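Local coordinates for outer protein YopM (Yersinia pestis, PDB 1JL5) that acts as a leucine-rich repeat effector and virulence factor of the plague bacterium, thought to alter host cell physiology and favour bacterial survival, at the interface of chains A and B. Residues are numbered along the deposited sequence; one frame, centred on the assembly and turned at random. Chains: chain A/B, outer protein YopM.

The interface of chains A and B. Residues chain A 246-248, 266-267; chain B 308, 328.
The carboxylates of A:Asp266 and B:Glu308 meet obliquely, their planes 47° apart, with A:Asp266 OD1 3.1 Å from B:Glu308 OE1. These residues lie in loops of the leucine-rich repeats, in LRR 9 and 10 of chain A and LRR 12 and 13 of chain B. YopM forms a homotetramer, and this patch belongs to a two-fold contact between its copies. The carboxylate pair would probably be unfavourable but for the amine of B:Lys328 next to both.

B:Lys328 NZ meets B:Glu308 OE2 on its syn side at 2.6 Å, tilted out of the carboxylate plane, in a salt bridge within chain B. The same NZ makes a salt bridge and weak hydrogen bond to A:Asp266 OD1, at 2.9 Å across the interface. B:Lys328 CE packs by A:Asp266 CG at 3.5 Å.

Two backbone carbonyls of chain A also receive B:Lys328 NZ. A:Asn247 O accepts from B:Lys328 NZ at 2.6 Å, in the carbonyl plane. A:Asp266 O also lies 2.6 Å from B:Lys328 NZ, but here the donor stands 62° above the carbonyl plane. B:Glu308 OE2 and A:Asn247 O, both acceptors, lie 3.2 Å apart; NZ, bonded to both, probably offsets their repulsion.

The lysine chain bends at chi2 and again at chi4 (56°), and the last bend turns NZ in among the oxygens. CE passes over A:Asn246 CA. Nearer the backbone, A:Leu248 and B:Lys328 run past each other in opposite directions. A:Leu248 CD2 presses tightly on B:Lys328 CB at 3.3 Å. B:Glu308 and A:Asp266 belong to calcium-binding sites of the protein.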
# COMPACT_ATOMS: atom_id res chain seq x y z
N ASN A 246 17.24 -1.99 12.42
CA ASN A 246 17.54 -3.16 11.61
C ASN A 246 18.92 -3.73 11.81
O ASN A 246 19.66 -3.95 10.85
CB ASN A 246 17.33 -2.81 10.15
CG ASN A 246 15.89 -2.57 9.86
OD1 ASN A 246 15.09 -3.51 9.91
ND2 ASN A 246 15.52 -1.33 9.58
N ASN A 247 19.25 -3.97 13.06
CA ASN A 247 20.52 -4.57 13.37
C ASN A 247 20.22 -5.77 14.23
O ASN A 247 19.12 -6.31 14.19
CB ASN A 247 21.42 -3.57 14.08
CG ASN A 247 22.13 -2.67 13.09
OD1 ASN A 247 22.93 -3.15 12.29
ND2 ASN A 247 21.84 -1.38 13.13
N LEU A 248 21.20 -6.19 15.01
CA LEU A 248 21.03 -7.34 15.87
C LEU A 248 21.24 -6.92 17.30
O LEU A 248 21.82 -7.64 18.10
CB LEU A 248 22.03 -8.42 15.47
CG LEU A 248 21.82 -8.89 14.03
CD1 LEU A 248 22.97 -9.78 13.60
CD2 LEU A 248 20.49 -9.62 13.95
N ASP A 266 13.41 -2.16 14.75
CA ASP A 266 13.72 -3.51 14.38
C ASP A 266 15.05 -3.99 14.89
O ASP A 266 16.04 -4.09 14.17
CB ASP A 266 13.68 -3.68 12.86
CG ASP A 266 13.61 -5.13 12.47
OD1 ASP A 266 13.75 -5.97 13.38
OD2 ASP A 266 13.43 -5.43 11.28
N ASN A 267 15.05 -4.28 16.18
CA ASN A 267 16.20 -4.83 16.84
C ASN A 267 15.59 -5.76 17.84
O ASN A 267 14.41 -6.06 17.75
CB ASN A 267 17.04 -3.73 17.48
CG ASN A 267 18.01 -3.12 16.50
OD1 ASN A 267 18.95 -3.78 16.06
ND2 ASN A 267 17.78 -1.86 16.13
N GLU B 308 13.18 -11.91 14.48
CA GLU B 308 14.54 -11.41 14.51
C GLU B 308 15.36 -12.60 14.04
O GLU B 308 16.45 -12.85 14.52
CB GLU B 308 14.92 -11.00 15.93
CG GLU B 308 16.16 -10.15 15.97
CD GLU B 308 15.94 -8.77 15.37
OE1 GLU B 308 14.96 -8.58 14.61
OE2 GLU B 308 16.75 -7.88 15.66
N LYS B 328 16.46 -10.91 10.10
CA LYS B 328 17.84 -10.48 10.09
C LYS B 328 18.68 -11.54 9.44
O LYS B 328 19.81 -11.81 9.84
CB LYS B 328 18.30 -10.21 11.52
CG LYS B 328 17.47 -9.13 12.20
CD LYS B 328 17.63 -7.80 11.49
CE LYS B 328 16.60 -6.78 11.96
NZ LYS B 328 16.64 -6.56 13.43